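Local structure of serpin-ZX (Arabidopsis thaliana, 3LE2) at residues A81-P92 with Y227-F236; N149-P157 with L167-F175. The protein inhibits the cysteine protease metacaspase-9 by covalent trapping once its reactive centre loop is cleaved, and limits RD21A activity to restrain programmed cell death. All coordinates share one frame; numbering follows the deposited sequence. Where two conformers were deposited one is given.

Starting from the N terminus, the chain leaves helix 68-83 and enters the 81-92 segment, whose partner is the turn at 227-236, with 134 residues between Pro92 and Tyr227; contact 1 therefore closes a long loop. Contact 2 lies wholly within that loop and closes a short one, with nine residues between Pro157 and Leu167. Contact 1 joins the connection between helix 68-83 and strand 93-103 to the hairpin of strands 220-226 and 236-243, while contact 2 lays the segment after helix 129-147 over strand 167-176. Phe175, at the end of that strand, bridges them: it packs on Pro92 and meets Tyr227 edge-to-face.

Contact 1. Residues A81-P92 with Y227-F236; sequences AVLADGSANGGP and YLQGQDKRQF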
loop_
_atom_site.group_PDB
_atom_site.type_symbol
_atom_site.label_atom_id
_atom_site.label_comp_id
_atom_site.label_asym_id
_atom_site.label_seq_id
_atom_site.Cartn_x
_atom_site.Cartn_y
_atom_site.Cartn_z
ATOM N N ALA A 81 7.332 -0.324 12.992
ATOM C CA ALA A 81 8.410 -1.301 12.888
ATOM C C ALA A 81 8.372 -1.940 11.503
ATOM O O ALA A 81 9.404 -2.317 10.946
ATOM C CB ALA A 81 8.302 -2.377 13.981
ATOM N N VAL A 82 7.166 -2.072 10.963
ATOM C CA VAL A 82 6.978 -2.672 9.651
ATOM C C VAL A 82 7.381 -1.664 8.570
ATOM O O VAL A 82 7.917 -2.033 7.531
ATOM C CB VAL A 82 5.517 -3.110 9.448
ATOM C CG1 VAL A 82 5.242 -3.440 7.965
ATOM C CG2 VAL A 82 5.193 -4.303 10.346
ATOM N N LEU A 83 7.142 -0.387 8.839
ATOM C CA LEU A 83 7.395 0.664 7.863
ATOM C C LEU A 83 8.811 1.228 7.950
ATOM O O LEU A 83 9.197 2.032 7.121
ATOM C CB LEU A 83 6.375 1.791 8.010
ATOM C CG LEU A 83 4.962 1.419 7.569
ATOM C CD1 LEU A 83 4.086 2.644 7.455
ATOM C CD2 LEU A 83 5.009 0.648 6.247
ATOM N N ALA A 84 9.569 0.795 8.953
ATOM C CA ALA A 84 10.939 1.249 9.149
ATOM C C ALA A 84 11.808 0.848 7.972
ATOM O O ALA A 84 11.569 -0.175 7.344
ATOM C CB ALA A 84 11.512 0.660 10.448
ATOM N N ASP A 85 12.822 1.652 7.682
ATOM C CA ASP A 85 13.787 1.321 6.641
ATOM C C ASP A 85 14.578 0.073 7.036
ATOM O O ASP A 85 14.967 -0.099 8.194
ATOM C CB ASP A 85 14.738 2.498 6.431
ATOM C CG ASP A 85 15.716 2.260 5.298
ATOM O OD1 ASP A 85 15.454 1.388 4.438
ATOM O OD2 ASP A 85 16.752 2.955 5.270
ATOM N N GLY A 86 14.821 -0.806 6.080
ATOM C CA GLY A 86 15.543 -2.017 6.398
ATOM C C GLY A 86 16.916 -2.033 5.778
ATOM O O GLY A 86 17.688 -2.959 6.006
ATOM N N SER A 87 17.226 -1.005 4.995
ATOM C CA SER A 87 18.464 -0.991 4.229
ATOM C C SER A 87 19.708 -1.016 5.118
ATOM O O SER A 87 20.694 -1.672 4.785
ATOM C CB SER A 87 18.502 0.210 3.286
ATOM O OG SER A 87 18.345 1.420 4.005
ATOM N N ALA A 88 19.666 -0.308 6.242
ATOM C CA ALA A 88 20.787 -0.326 7.177
ATOM C C ALA A 88 21.164 -1.760 7.537
ATOM O O ALA A 88 22.314 -2.053 7.855
ATOM C CB ALA A 88 20.454 0.468 8.432
ATOM N N ASN A 89 20.189 -2.658 7.477
ATOM C CA ASN A 89 20.420 -4.047 7.847
ATOM C C ASN A 89 20.381 -5.025 6.677
ATOM O O ASN A 89 20.360 -6.235 6.885
ATOM C CB ASN A 89 19.416 -4.485 8.910
ATOM C CG ASN A 89 19.654 -3.809 10.247
ATOM O OD1 ASN A 89 18.712 -3.374 10.908
ATOM N ND2 ASN A 89 20.917 -3.725 10.656
ATOM N N GLY A 90 20.357 -4.496 5.456
ATOM C CA GLY A 90 20.421 -5.318 4.257
ATOM C C GLY A 90 19.070 -5.711 3.707
ATOM O O GLY A 90 18.978 -6.430 2.715
ATOM N N GLY A 91 18.016 -5.247 4.367
ATOM C CA GLY A 91 16.666 -5.473 3.893
ATOM C C GLY A 91 16.236 -4.346 2.977
ATOM O O GLY A 91 17.038 -3.493 2.619
ATOM N N PRO A 92 14.956 -4.327 2.602
ATOM C CA PRO A 92 14.518 -3.343 1.610
ATOM C C PRO A 92 14.673 -1.915 2.112
ATOM O O PRO A 92 14.842 -1.650 3.301
ATOM C CB PRO A 92 13.034 -3.693 1.406
ATOM C CG PRO A 92 12.932 -5.122 1.817
ATOM C CD PRO A 92 13.864 -5.230 2.994
ATOM N N TYR A 227 11.363 -10.930 -0.904
ATOM C CA TYR A 227 12.445 -9.953 -0.970
ATOM C C TYR A 227 13.597 -10.385 -0.076
ATOM O O TYR A 227 13.376 -10.916 1.019
ATOM C CB TYR A 227 11.968 -8.559 -0.523
ATOM C CG TYR A 227 11.027 -7.889 -1.494
ATOM C CD1 TYR A 227 11.504 -7.340 -2.675
ATOM C CD2 TYR A 227 9.658 -7.805 -1.231
ATOM C CE1 TYR A 227 10.656 -6.743 -3.573
ATOM C CE2 TYR A 227 8.795 -7.199 -2.127
ATOM C CZ TYR A 227 9.307 -6.666 -3.302
ATOM O OH TYR A 227 8.481 -6.052 -4.215
ATOM N N LEU A 228 14.816 -10.147 -0.556
ATOM C CA LEU A 228 16.035 -10.312 0.228
ATOM C C LEU A 228 15.901 -9.680 1.613
ATOM O O LEU A 228 15.404 -8.565 1.759
ATOM C CB LEU A 228 17.217 -9.669 -0.507
ATOM C CG LEU A 228 18.542 -9.769 0.249
ATOM C CD1 LEU A 228 19.000 -11.242 0.358
ATOM C CD2 LEU A 228 19.600 -8.888 -0.404
ATOM N N GLN A 229 16.385 -10.387 2.624
ATOM C CA GLN A 229 16.152 -10.003 4.010
ATOM C C GLN A 229 17.391 -9.401 4.666
ATOM O O GLN A 229 17.298 -8.422 5.415
ATOM C CB GLN A 229 15.729 -11.240 4.787
ATOM C CG GLN A 229 14.682 -11.017 5.848
ATOM C CD GLN A 229 14.157 -12.332 6.376
ATOM O OE1 GLN A 229 14.281 -13.360 5.716
ATOM N NE2 GLN A 229 13.578 -12.311 7.565
ATOM N N GLY A 230 18.552 -9.985 4.377
ATOM C CA GLY A 230 19.757 -9.661 5.120
ATOM C C GLY A 230 19.549 -9.893 6.610
ATOM O O GLY A 230 19.111 -10.974 7.028
ATOM N N GLN A 231 19.846 -8.872 7.410
ATOM C CA GLN A 231 19.747 -8.967 8.866
ATOM C C GLN A 231 18.429 -8.401 9.362
ATOM O O GLN A 231 18.163 -8.356 10.566
ATOM C CB GLN A 231 20.906 -8.234 9.542
ATOM C CG GLN A 231 22.270 -8.710 9.092
ATOM C CD GLN A 231 22.373 -10.221 9.077
ATOM O OE1 GLN A 231 22.224 -10.854 8.027
ATOM N NE2 GLN A 231 22.623 -10.812 10.243
ATOM N N ASP A 232 17.612 -7.953 8.421
ATOM C CA ASP A 232 16.283 -7.471 8.741
ATOM C C ASP A 232 15.446 -8.666 9.190
ATOM O O ASP A 232 15.450 -9.716 8.541
ATOM C CB ASP A 232 15.670 -6.804 7.506
ATOM C CG ASP A 232 14.475 -5.943 7.839
ATOM O OD1 ASP A 232 13.901 -6.095 8.944
ATOM O OD2 ASP A 232 14.109 -5.109 6.984
ATOM N N LYS A 233 14.745 -8.513 10.310
ATOM C CA LYS A 233 13.879 -9.572 10.838
ATOM C C LYS A 233 12.586 -9.701 10.028
ATOM O O LYS A 233 11.976 -10.772 9.961
ATOM C CB LYS A 233 13.514 -9.284 12.294
ATOM C CG LYS A 233 14.642 -9.465 13.302
ATOM C CD LYS A 233 14.059 -9.660 14.703
ATOM C CE LYS A 233 15.110 -10.071 15.723
ATOM N NZ LYS A 233 14.478 -10.459 17.020
ATOM N N ARG A 234 12.156 -8.596 9.430
ATOM C CA ARG A 234 10.938 -8.611 8.641
ATOM C C ARG A 234 11.123 -9.440 7.381
ATOM O O ARG A 234 12.224 -9.533 6.840
ATOM C CB ARG A 234 10.502 -7.187 8.325
ATOM C CG ARG A 234 10.228 -6.398 9.595
ATOM C CD ARG A 234 10.238 -4.905 9.371
ATOM N NE ARG A 234 11.478 -4.442 8.764
ATOM C CZ ARG A 234 11.607 -3.241 8.213
ATOM N NH1 ARG A 234 10.570 -2.420 8.208
ATOM N NH2 ARG A 234 12.756 -2.860 7.671
ATOM N N GLN A 235 10.049 -10.078 6.944
ATOM C CA GLN A 235 10.076 -10.818 5.696
ATOM C C GLN A 235 9.033 -10.249 4.740
ATOM O O GLN A 235 7.830 -10.461 4.913
ATOM C CB GLN A 235 9.823 -12.313 5.928
ATOM C CG GLN A 235 9.710 -13.108 4.609
ATOM C CD GLN A 235 10.967 -12.992 3.749
ATOM O OE1 GLN A 235 10.959 -12.391 2.667
ATOM N NE2 GLN A 235 12.063 -13.561 4.241
ATOM N N PHE A 236 9.494 -9.528 3.726
ATOM C CA PHE A 236 8.578 -8.942 2.760
ATOM C C PHE A 236 8.459 -9.856 1.560
ATOM O O PHE A 236 9.417 -10.523 1.187
ATOM C CB PHE A 236 9.090 -7.579 2.299
ATOM C CG PHE A 236 9.199 -6.561 3.396
ATOM C CD1 PHE A 236 10.416 -6.315 4.013
ATOM C CD2 PHE A 236 8.087 -5.839 3.800
ATOM C CE1 PHE A 236 10.521 -5.377 5.020
ATOM C CE2 PHE A 236 8.184 -4.882 4.802
ATOM C CZ PHE A 236 9.400 -4.650 5.412
#
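A single backbone oxygen, Ala84 O, takes both terminal nitrogens of Arg234: NH1 at 2.6 Å with an N-H...O angle of 151°, and NH2 of the same guanidinium at 3.0 Å, more bent. Both reach the carbonyl from the same face, and the oxygen lies in the guanidinium plane. Since Ala84 is the first residue beyond helix 68-83, the positive group sits at a C-terminal helix end, where the dipole would probably welcome it. A bend at chi3 (-55°) turns the guanidinium so that its neighbouring edge is held by Asp232, side-on: Arg234 NE meets Asp232 OD1 at 2.9 Å, almost straight at 172°, and Arg234 NH2 forms a salt bridge with Asp232 OD2 at 2.7 Å. Gripped on two edges that share NH2, the group can hardly rotate, and Phe236 puts its ring edge on one face, Phe236 CZ 3.6 Å above the guanidinium plane of Arg234. In serpin terms, this joins the connection from helix D to strand s2A with the s2B-s3B hairpin, whose type II' turn runs from Gln229 to Asp232. At the turn Gln231 N gives a hydrogen bond to Asn89 O, 2.7 Å long and nearly head-on to the carbonyl. Gly90 and Gly230, without side chains, let their CA atoms approach to 4.5 Å. Deeper in, Pro92 CG rests 3.5 Å from Phe236 CD1, the proline ring slanting across the aromatic one.

Contact 2. Residues N149-P157 with L167-F175; sequences NGLITEVLP and LIFANALYF
From Leu151 to Leu156 the chain runs back over strand 167-176, at 158° to its Ile168-Tyr174 part, with Val155 CA 6.8 Å from Ala170 CA and no hydrogen bond between the two backbones. Side chains of 151-156 fill the gap, meeting both side chains and backbone of the strand. The Tyr174 ring, swung away from its own backbone N (chi1 175°), lies under Leu151, which crosses it at about a right angle: Leu151 CD1 stands 3.7 Å from the centroid of the Tyr174 ring, 29° off the normal, a CH-pi contact, while Leu151 CB covers the rim of the same face. Next along, the CD1 methyl of Ile152 lies between the Ala172 and Tyr174 side chains, on the same side of the strand, 3.6 Å from Ala172 CB and 3.7 Å from Tyr174 CB. Val155 splits its branches, CG1 touching Asn171 O at 3.7 Å and CG2 facing Ala172 CB. Farther down, Leu156 sets its CD1 on Ala170 CB at 4.0 Å. Ile152 and Leu156 also touch strand 326-335 through Lys330 and Phe328, and Leu156 N is hydrogen-bonded to Asn141 OD1 of helix 129-147. This is the serpin segment that follows helix F across the face of sheet A, lying on strands s3A and s5A, still adjacent in this stressed native form; the reactive centre loop enters between them when a serpin traps its protease.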
loop_
_atom_site.group_PDB
_atom_site.type_symbol
_atom_site.label_atom_id
_atom_site.label_comp_id
_atom_site.label_asym_id
_atom_site.label_seq_id
_atom_site.Cartn_x
_atom_site.Cartn_y
_atom_site.Cartn_z
ATOM N N ASN A 149 14.329 11.610 1.240
ATOM C CA ASN A 149 15.642 11.715 0.612
ATOM C C ASN A 149 15.535 11.874 -0.905
ATOM O O ASN A 149 16.326 11.309 -1.657
ATOM C CB ASN A 149 16.480 10.475 0.940
ATOM C CG ASN A 149 16.341 10.043 2.391
ATOM O OD1 ASN A 149 16.721 10.782 3.301
ATOM N ND2 ASN A 149 15.787 8.840 2.615
ATOM N N GLY A 150 14.538 12.623 -1.355
ATOM C CA GLY A 150 14.366 12.875 -2.777
ATOM C C GLY A 150 13.665 11.773 -3.558
ATOM O O GLY A 150 13.480 11.889 -4.767
ATOM N N LEU A 151 13.265 10.702 -2.878
ATOM C CA LEU A 151 12.676 9.560 -3.570
ATOM C C LEU A 151 11.263 9.878 -4.069
ATOM O O LEU A 151 10.910 9.594 -5.222
ATOM C CB LEU A 151 12.699 8.322 -2.667
ATOM C CG LEU A 151 14.127 7.887 -2.277
ATOM C CD1 LEU A 151 14.189 6.820 -1.130
ATOM C CD2 LEU A 151 14.885 7.423 -3.520
ATOM N N ILE A 152 10.463 10.488 -3.199
ATOM C CA ILE A 152 9.128 10.931 -3.581
ATOM C C ILE A 152 9.081 12.455 -3.659
ATOM O O ILE A 152 9.608 13.155 -2.793
ATOM C CB ILE A 152 8.057 10.379 -2.634
ATOM C CG1 ILE A 152 7.972 8.859 -2.798
ATOM C CG2 ILE A 152 6.713 11.046 -2.920
ATOM C CD1 ILE A 152 7.155 8.188 -1.757
ATOM N N THR A 153 8.440 12.962 -4.701
ATOM C CA THR A 153 8.738 14.303 -5.156
ATOM C C THR A 153 7.534 15.249 -5.165
ATOM O O THR A 153 7.687 16.460 -4.975
ATOM C CB THR A 153 9.407 14.232 -6.550
ATOM O OG1 THR A 153 10.469 15.187 -6.625
ATOM C CG2 THR A 153 8.391 14.456 -7.675
ATOM N N GLU A 154 6.342 14.698 -5.359
ATOM C CA GLU A 154 5.155 15.524 -5.556
ATOM C C GLU A 154 3.859 14.914 -5.005
ATOM O O GLU A 154 2.968 14.541 -5.771
ATOM C CB GLU A 154 4.986 15.821 -7.044
ATOM C CG GLU A 154 3.729 16.600 -7.386
ATOM C CD GLU A 154 3.840 17.313 -8.718
ATOM O OE1 GLU A 154 4.946 17.804 -9.036
ATOM O OE2 GLU A 154 2.824 17.390 -9.443
ATOM N N VAL A 155 3.743 14.841 -3.683
ATOM C CA VAL A 155 2.525 14.322 -3.060
ATOM C C VAL A 155 1.261 15.127 -3.390
ATOM O O VAL A 155 0.234 14.539 -3.697
ATOM C CB VAL A 155 2.675 14.168 -1.532
ATOM C CG1 VAL A 155 1.551 13.280 -0.982
ATOM C CG2 VAL A 155 4.023 13.554 -1.212
ATOM N N LEU A 156 1.325 16.458 -3.342
ATOM C CA LEU A 156 0.162 17.279 -3.710
ATOM C C LEU A 156 0.239 17.729 -5.171
ATOM O O LEU A 156 1.239 18.306 -5.576
ATOM C CB LEU A 156 0.019 18.496 -2.794
ATOM C CG LEU A 156 -0.674 18.356 -1.433
ATOM C CD1 LEU A 156 0.011 17.326 -0.556
ATOM C CD2 LEU A 156 -0.695 19.689 -0.744
ATOM N N PRO A 157 -0.807 17.441 -5.974
ATOM C CA PRO A 157 -0.835 17.893 -7.368
ATOM C C PRO A 157 -1.093 19.390 -7.443
ATOM O O PRO A 157 -1.673 19.960 -6.516
ATOM C CB PRO A 157 -2.049 17.155 -7.958
ATOM C CG PRO A 157 -2.342 16.050 -7.029
ATOM C CD PRO A 157 -1.942 16.545 -5.673
ATOM N N LEU A 167 -7.762 21.746 6.595
ATOM C CA LEU A 167 -6.977 20.669 7.201
ATOM C C LEU A 167 -6.646 19.565 6.210
ATOM O O LEU A 167 -7.538 18.946 5.627
ATOM C CB LEU A 167 -7.712 20.072 8.411
ATOM C CG LEU A 167 -7.053 18.882 9.102
ATOM C CD1 LEU A 167 -5.728 19.240 9.760
ATOM C CD2 LEU A 167 -8.008 18.305 10.119
ATOM N N ILE A 168 -5.354 19.319 6.022
ATOM C CA ILE A 168 -4.905 18.275 5.111
ATOM C C ILE A 168 -3.895 17.325 5.749
ATOM O O ILE A 168 -3.189 17.677 6.701
ATOM C CB ILE A 168 -4.264 18.865 3.835
ATOM C CG1 ILE A 168 -2.955 19.583 4.185
ATOM C CG2 ILE A 168 -5.254 19.773 3.115
ATOM C CD1 ILE A 168 -2.150 20.038 2.984
ATOM N N PHE A 169 -3.833 16.116 5.211
ATOM C CA PHE A 169 -2.800 15.182 5.587
ATOM C C PHE A 169 -2.020 14.821 4.333
ATOM O O PHE A 169 -2.594 14.657 3.260
ATOM C CB PHE A 169 -3.418 13.956 6.242
ATOM C CG PHE A 169 -4.034 14.255 7.571
ATOM C CD1 PHE A 169 -3.270 14.207 8.731
ATOM C CD2 PHE A 169 -5.365 14.625 7.662
ATOM C CE1 PHE A 169 -3.836 14.502 9.955
ATOM C CE2 PHE A 169 -5.930 14.919 8.880
ATOM C CZ PHE A 169 -5.168 14.858 10.027
ATOM N N ALA A 170 -0.707 14.737 4.452
ATOM C CA ALA A 170 0.089 14.345 3.312
ATOM C C ALA A 170 0.899 13.152 3.738
ATOM O O ALA A 170 1.598 13.200 4.750
ATOM C CB ALA A 170 0.994 15.486 2.843
ATOM N N ASN A 171 0.782 12.074 2.974
ATOM C CA ASN A 171 1.414 10.825 3.340
ATOM C C ASN A 171 2.027 10.147 2.123
ATOM O O ASN A 171 1.442 10.135 1.038
ATOM C CB ASN A 171 0.404 9.908 4.039
ATOM C CG ASN A 171 1.026 8.611 4.504
ATOM O OD1 ASN A 171 1.493 7.815 3.690
ATOM N ND2 ASN A 171 1.044 8.389 5.818
ATOM N N ALA A 172 3.219 9.592 2.296
ATOM C CA ALA A 172 3.882 8.904 1.198
ATOM C C ALA A 172 4.652 7.705 1.727
ATOM O O ALA A 172 5.161 7.725 2.841
ATOM C CB ALA A 172 4.811 9.859 0.452
ATOM N N LEU A 173 4.725 6.650 0.932
ATOM C CA LEU A 173 5.529 5.498 1.299
ATOM C C LEU A 173 6.353 5.086 0.093
ATOM O O LEU A 173 5.803 4.740 -0.957
ATOM C CB LEU A 173 4.658 4.323 1.794
ATOM C CG LEU A 173 5.410 3.071 2.284
ATOM C CD1 LEU A 173 6.268 3.379 3.508
ATOM C CD2 LEU A 173 4.491 1.872 2.585
ATOM N N TYR A 174 7.674 5.147 0.243
ATOM C CA TYR A 174 8.583 4.616 -0.767
ATOM C C TYR A 174 9.129 3.268 -0.306
ATOM O O TYR A 174 9.504 3.096 0.852
ATOM C CB TYR A 174 9.726 5.602 -1.067
ATOM C CG TYR A 174 10.786 5.070 -2.012
ATOM C CD1 TYR A 174 10.671 5.255 -3.386
ATOM C CD2 TYR A 174 11.909 4.383 -1.535
ATOM C CE1 TYR A 174 11.644 4.784 -4.274
ATOM C CE2 TYR A 174 12.892 3.899 -2.418
ATOM C CZ TYR A 174 12.745 4.108 -3.788
ATOM O OH TYR A 174 13.682 3.646 -4.687
ATOM N N PHE A 175 9.171 2.314 -1.223
ATOM C CA PHE A 175 9.720 0.996 -0.945
ATOM C C PHE A 175 10.514 0.557 -2.156
ATOM O O PHE A 175 10.077 0.728 -3.295
ATOM C CB PHE A 175 8.582 0.005 -0.650
ATOM C CG PHE A 175 8.999 -1.459 -0.586
ATOM C CD1 PHE A 175 9.214 -2.080 0.628
ATOM C CD2 PHE A 175 9.082 -2.229 -1.735
ATOM C CE1 PHE A 175 9.555 -3.426 0.694
ATOM C CE2 PHE A 175 9.416 -3.581 -1.672
ATOM C CZ PHE A 175 9.655 -4.173 -0.460
#